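Local coordinates for protein 4-phosphoerythronate dehydrogenase (PDB 4PRK) that probably reduces pyruvate to D-lactate with NADH, as expected of a D-lactate dehydrogenase of the D-isomer specific 2-hydroxyacid dehydrogenase family, at residues A[145-150]-A[199-204]; A[150-155]-A[204-209]. All blocks are in the same frame, centred on the assembly; numbering follows the deposited sequence.

Contact 1 of 2, residues A[145-150]-A[199-204]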
loop_
_atom_site.group_PDB
_atom_site.type_symbol
_atom_site.label_atom_id
_atom_site.label_comp_id
_atom_site.label_asym_id
_atom_site.label_seq_id
_atom_site.Cartn_x
_atom_site.Cartn_y
_atom_site.Cartn_z
ATOM N N TYR A 145 -0.721 -4.933 11.909
ATOM C CA TYR A 145 0.020 -5.966 11.152
ATOM C C TYR A 145 0.239 -7.241 11.969
ATOM O O TYR A 145 0.834 -8.197 11.471
ATOM C CB TYR A 145 1.414 -5.460 10.595
ATOM C CG TYR A 145 2.371 -4.957 11.640
ATOM C CD1 TYR A 145 3.192 -5.808 12.358
ATOM C CD2 TYR A 145 2.428 -3.629 11.922
ATOM C CE1 TYR A 145 4.055 -5.298 13.317
ATOM C CE2 TYR A 145 3.240 -3.134 12.863
ATOM C CZ TYR A 145 4.044 -3.961 13.572
ATOM O OH TYR A 145 4.845 -3.360 14.492
ATOM N N ASN A 146 -0.211 -7.320 13.210
ATOM C CA ASN A 146 -0.137 -8.642 13.876
ATOM C C ASN A 146 -1.468 -9.369 13.901
ATOM O O ASN A 146 -1.553 -10.448 14.430
ATOM C CB ASN A 146 0.407 -8.504 15.279
ATOM C CG ASN A 146 1.842 -8.061 15.282
ATOM O OD1 ASN A 146 2.240 -7.136 15.984
ATOM N ND2 ASN A 146 2.622 -8.724 14.489
ATOM N N LYS A 147 -2.490 -8.789 13.305
ATOM C CA LYS A 147 -3.841 -9.311 13.417
ATOM C C LYS A 147 -4.229 -9.997 12.142
ATOM O O LYS A 147 -3.695 -9.670 11.056
ATOM C CB LYS A 147 -4.777 -8.130 13.688
ATOM C CG LYS A 147 -4.586 -7.503 15.058
ATOM C CD LYS A 147 -5.828 -7.698 15.895
ATOM C CE LYS A 147 -5.729 -7.197 17.322
ATOM N NZ LYS A 147 -5.461 -8.356 18.198
ATOM N N THR A 148 -5.213 -10.885 12.247
ATOM C CA THR A 148 -5.870 -11.510 11.128
ATOM C C THR A 148 -7.275 -10.939 11.029
ATOM O O THR A 148 -8.024 -10.867 12.015
ATOM C CB THR A 148 -5.989 -13.037 11.328
ATOM O OG1 THR A 148 -4.697 -13.634 11.260
ATOM C CG2 THR A 148 -6.815 -13.658 10.243
ATOM N N ILE A 149 -7.654 -10.576 9.808
ATOM C CA ILE A 149 -8.936 -10.005 9.538
ATOM C C ILE A 149 -9.689 -11.100 8.860
ATOM O O ILE A 149 -9.129 -11.830 8.018
ATOM C CB ILE A 149 -8.843 -8.858 8.515
ATOM C CG1 ILE A 149 -7.697 -7.891 8.855
ATOM C CG2 ILE A 149 -10.180 -8.212 8.363
ATOM C CD1 ILE A 149 -7.868 -7.056 10.138
ATOM N N GLY A 150 -10.960 -11.232 9.214
ATOM C CA GLY A 150 -11.813 -12.241 8.616
ATOM C C GLY A 150 -13.063 -11.622 8.091
ATOM O O GLY A 150 -13.810 -10.925 8.816
ATOM N N ALA A 199 -9.791 -15.463 12.795
ATOM C CA ALA A 199 -9.794 -14.012 12.664
ATOM C C ALA A 199 -9.747 -13.335 14.016
ATOM O O ALA A 199 -10.473 -13.720 14.903
ATOM C CB ALA A 199 -10.973 -13.518 11.867
ATOM N N ASP A 200 -8.918 -12.309 14.170
ATOM C CA ASP A 200 -9.011 -11.439 15.363
ATOM C C ASP A 200 -10.016 -10.310 15.181
ATOM O O ASP A 200 -10.491 -9.738 16.173
ATOM C CB ASP A 200 -7.674 -10.822 15.706
ATOM C CG ASP A 200 -6.582 -11.842 15.790
ATOM O OD1 ASP A 200 -6.706 -12.775 16.592
ATOM O OD2 ASP A 200 -5.606 -11.694 15.052
ATOM N N ILE A 201 -10.297 -9.947 13.920
ATOM C CA ILE A 201 -11.310 -8.937 13.591
ATOM C C ILE A 201 -12.174 -9.454 12.470
ATOM O O ILE A 201 -11.677 -9.789 11.399
ATOM C CB ILE A 201 -10.707 -7.611 13.120
ATOM C CG1 ILE A 201 -10.021 -6.873 14.278
ATOM C CG2 ILE A 201 -11.817 -6.752 12.560
ATOM C CD1 ILE A 201 -9.013 -5.826 13.857
ATOM N N ILE A 202 -13.462 -9.556 12.732
ATOM C CA ILE A 202 -14.417 -10.131 11.776
ATOM C C ILE A 202 -15.289 -9.026 11.263
ATOM O O ILE A 202 -15.902 -8.316 12.047
ATOM C CB ILE A 202 -15.347 -11.168 12.455
ATOM C CG1 ILE A 202 -14.486 -12.359 12.867
ATOM C CG2 ILE A 202 -16.419 -11.592 11.488
ATOM C CD1 ILE A 202 -15.156 -13.419 13.706
ATOM N N SER A 203 -15.385 -8.902 9.959
ATOM C CA SER A 203 -16.242 -7.911 9.391
ATOM C C SER A 203 -17.174 -8.535 8.413
ATOM O O SER A 203 -16.733 -9.344 7.595
ATOM C CB SER A 203 -15.435 -6.778 8.731
ATOM O OG SER A 203 -16.339 -5.849 8.151
ATOM N N LEU A 204 -18.473 -8.139 8.488
ATOM C CA LEU A 204 -19.554 -8.786 7.677
ATOM C C LEU A 204 -19.896 -8.062 6.372
ATOM O O LEU A 204 -20.120 -6.849 6.367
ATOM C CB LEU A 204 -20.815 -8.921 8.485
ATOM C CG LEU A 204 -20.637 -9.540 9.869
ATOM C CD1 LEU A 204 -21.962 -9.593 10.617
ATOM C CD2 LEU A 204 -20.014 -10.933 9.774
HETATM O O HOH W 1 -8.538 -8.621 18.395
HETATM O O HOH W 2 -3.941 -13.425 14.149
#
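Lys-147 meets Asp-200 just where two parallel strands begin, and its contact is made by carbon more than by charge. The bend at chi2 (-115°) lays Lys-147 CD 3.6 Å from Asp-200 CB. Lys-147 NZ stays 4.6 Å from Asp-200 OD2, beyond salt-bridge range. A water bridges NZ to the backbone O of Asp-200.

At Thr-148 the join becomes a grip. Thr-148 N donates to Asp-200 OD2 at 2.9 Å, reaching the oxygen on its anti side and somewhat out of the carboxylate plane; a second water links the same OD2 to Thr-148 OG1. The other carboxylate oxygen, OD1, forms a salt bridge with Lys-225, so both ends of the group are held. Thr-148 O accepts twice, from Ile-201 N at 3.1 Å and from Asp-200 N at 2.7 Å, the latter bond being more bent.

Ile-149 pairs with Ile-201. Their side chains run side by side on one face of the sheet, where CD1 of Ile-149 lies 4.1 Å from CD1 of Ile-201. Gly-150 then takes up the regular parallel ladder: Gly-150 N donates to Ile-201 O at 2.7 Å and Gly-150 O accepts from Ser-203 N. Ala-199 CB lies 3.6 Å from Gly-150 CA, so close that a side chain on Gly-150 would collide with it.

Strand 148-152 is flanked on its other edge by strand 171-175, and strand 201-204 by strand 229-232, while helix 103-118 touches Lys-147 through Asn-118 and Ile-201 through Ala-114.

Contact 2 of 2, residues A[150-155]-A[204-209]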
loop_
_atom_site.group_PDB
_atom_site.type_symbol
_atom_site.label_atom_id
_atom_site.label_comp_id
_atom_site.label_asym_id
_atom_site.label_seq_id
_atom_site.Cartn_x
_atom_site.Cartn_y
_atom_site.Cartn_z
ATOM N N GLY A 150 -10.960 -11.232 9.214
ATOM C CA GLY A 150 -11.813 -12.241 8.616
ATOM C C GLY A 150 -13.063 -11.622 8.091
ATOM O O GLY A 150 -13.810 -10.925 8.816
ATOM N N LEU A 151 -13.263 -11.808 6.819
ATOM C CA LEU A 151 -14.404 -11.216 6.130
ATOM C C LEU A 151 -15.447 -12.296 5.794
ATOM O O LEU A 151 -15.091 -13.301 5.201
ATOM C CB LEU A 151 -13.937 -10.556 4.825
ATOM C CG LEU A 151 -12.837 -9.493 4.890
ATOM C CD1 LEU A 151 -12.715 -8.916 3.473
ATOM C CD2 LEU A 151 -13.228 -8.389 5.811
ATOM N N ILE A 152 -16.720 -12.076 6.127
ATOM C CA ILE A 152 -17.775 -13.041 5.769
ATOM C C ILE A 152 -18.546 -12.449 4.630
ATOM O O ILE A 152 -19.347 -11.556 4.830
ATOM C CB ILE A 152 -18.749 -13.313 6.919
ATOM C CG1 ILE A 152 -17.996 -13.725 8.189
ATOM C CG2 ILE A 152 -19.705 -14.440 6.512
ATOM C CD1 ILE A 152 -17.046 -14.874 7.963
ATOM N N GLY A 153 -18.280 -12.900 3.421
ATOM C CA GLY A 153 -18.661 -12.111 2.249
ATOM C C GLY A 153 -17.569 -11.101 1.887
ATOM O O GLY A 153 -16.816 -10.646 2.739
ATOM N N VAL A 154 -17.462 -10.773 0.607
ATOM C CA VAL A 154 -16.543 -9.727 0.148
ATOM C C VAL A 154 -17.315 -8.602 -0.555
ATOM O O VAL A 154 -17.750 -7.638 0.107
ATOM C CB VAL A 154 -15.465 -10.338 -0.757
ATOM C CG1 VAL A 154 -14.507 -9.252 -1.238
ATOM C CG2 VAL A 154 -14.740 -11.442 0.017
ATOM N N GLY A 155 -17.576 -8.742 -1.860
ATOM C CA GLY A 155 -18.235 -7.662 -2.599
ATOM C C GLY A 155 -17.310 -6.444 -2.712
ATOM O O GLY A 155 -16.115 -6.465 -2.273
ATOM N N LEU A 204 -18.473 -8.139 8.488
ATOM C CA LEU A 204 -19.554 -8.786 7.677
ATOM C C LEU A 204 -19.896 -8.062 6.372
ATOM O O LEU A 204 -20.120 -6.849 6.367
ATOM C CB LEU A 204 -20.815 -8.921 8.485
ATOM C CG LEU A 204 -20.637 -9.540 9.869
ATOM C CD1 LEU A 204 -21.962 -9.593 10.617
ATOM C CD2 LEU A 204 -20.014 -10.933 9.774
ATOM N N HIS A 205 -19.997 -8.830 5.282
ATOM C CA HIS A 205 -20.241 -8.261 3.964
ATOM C C HIS A 205 -21.122 -9.182 3.144
ATOM O O HIS A 205 -20.873 -9.410 1.988
ATOM C CB HIS A 205 -18.900 -7.958 3.294
ATOM C CG HIS A 205 -18.089 -6.997 4.103
ATOM N ND1 HIS A 205 -18.421 -5.670 4.207
ATOM C CD2 HIS A 205 -17.080 -7.200 4.981
ATOM C CE1 HIS A 205 -17.615 -5.084 5.068
ATOM N NE2 HIS A 205 -16.789 -5.988 5.553
ATOM N N THR A 206 -22.193 -9.655 3.769
ATOM C CA THR A 206 -23.046 -10.690 3.211
ATOM C C THR A 206 -24.413 -10.056 2.982
ATOM O O THR A 206 -24.877 -9.297 3.820
ATOM C CB THR A 206 -23.151 -11.910 4.175
ATOM O OG1 THR A 206 -21.923 -12.618 4.186
ATOM C CG2 THR A 206 -24.223 -12.876 3.762
ATOM N N PRO A 207 -25.052 -10.348 1.825
ATOM C CA PRO A 207 -26.418 -9.837 1.609
ATOM C C PRO A 207 -27.356 -10.482 2.582
ATOM O O PRO A 207 -27.193 -11.646 2.890
ATOM C CB PRO A 207 -26.758 -10.301 0.181
ATOM C CG PRO A 207 -25.819 -11.388 -0.104
ATOM C CD PRO A 207 -24.557 -11.102 0.662
ATOM N N LEU A 208 -28.310 -9.723 3.090
ATOM C CA LEU A 208 -29.372 -10.284 3.913
ATOM C C LEU A 208 -30.337 -10.998 3.022
ATOM O O LEU A 208 -30.918 -10.405 2.131
ATOM C CB LEU A 208 -30.130 -9.201 4.673
ATOM C CG LEU A 208 -31.324 -9.763 5.444
ATOM C CD1 LEU A 208 -30.839 -10.824 6.425
ATOM C CD2 LEU A 208 -32.103 -8.662 6.162
ATOM N N LEU A 209 -30.501 -12.274 3.279
ATOM C CA LEU A 209 -31.436 -13.123 2.574
ATOM C C LEU A 209 -32.066 -14.031 3.596
ATOM O O LEU A 209 -31.624 -14.089 4.746
ATOM C CB LEU A 209 -30.675 -13.982 1.576
ATOM C CG LEU A 209 -29.782 -13.291 0.547
ATOM C CD1 LEU A 209 -28.652 -14.236 0.207
ATOM C CD2 LEU A 209 -30.562 -12.894 -0.707
#
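Ile-152 O is the acceptor on which this contact turns, taking two hydrogen bonds from consecutive residues of the facing segment. His-205 N donates to Ile-152 O at 2.8 Å, the last rung of the parallel pairing. Thr-206 OG1 reaches the same Ile-152 O at 2.9 Å from the opposite face of the carbonyl plane, well above that plane and not on a lone pair. The hydroxyl is put there by chi1 of -72°, with OG1 anti to the carbonyl carbon of its own residue. A valine in place of Thr-206 would probably leave Ile-152 O with His-205 N as its one donor across this contact, weakening the hold on the loop.

Ile-152 and Leu-204 lie side by side on the same face of the sheet, CG1 of Ile-152 being 3.8 Å from CD2 of Leu-204. His-205 leans over the turn that follows the strand: His-205 CB sits 3.4 Å from both Gly-153 O and Val-154 O, and its CD2 lies 4.1 Å from Leu-151 CD2. His-205 NE2 is hydrogen-bonded to Ser-203 OG, which probably helps to hold the ring's orientation. Gly-153 has phi of 87°, and a side chain there would strike His-205 O and Thr-206 OG1; Gly-153 CA instead makes a CA-H...O contact with His-205 O at 3.5 Å. Val-154 N has a weak hydrogen bond to Asp-176.

A strand running into a glycine turn ahead of helix 155-167, with Gly-153, Gly-155 and Gly-158 in GxGxxG spacing, is characteristic of the Rossmann fold, where such a turn normally approaches the dinucleotide's pyrophosphate; it probably does so here for NAD.

Overall arrangement
Followed from the N terminus, the chain first builds the five-stranded sheet that starts at strand 2-6, and reaches the seven-stranded sheet with strand 148-152. It then leaves through helix 155-167, strands 171-175 and 188-189 and helix 192-198, and returns as strand 201-204. Contact 1 closes that excursion at the start of the two strands, contact 2 at their ends, each spanning 48 intervening residues. Because the strands are parallel, the segments alternate along the chain and the two loops cross rather than nest. Sharing Gly-150 and Leu-204, with centres about 14 Å apart, the contacts form one continuous seam, from the end where Tyr-145 and Asn-146 meet neighbouring subunits to the glycine turn.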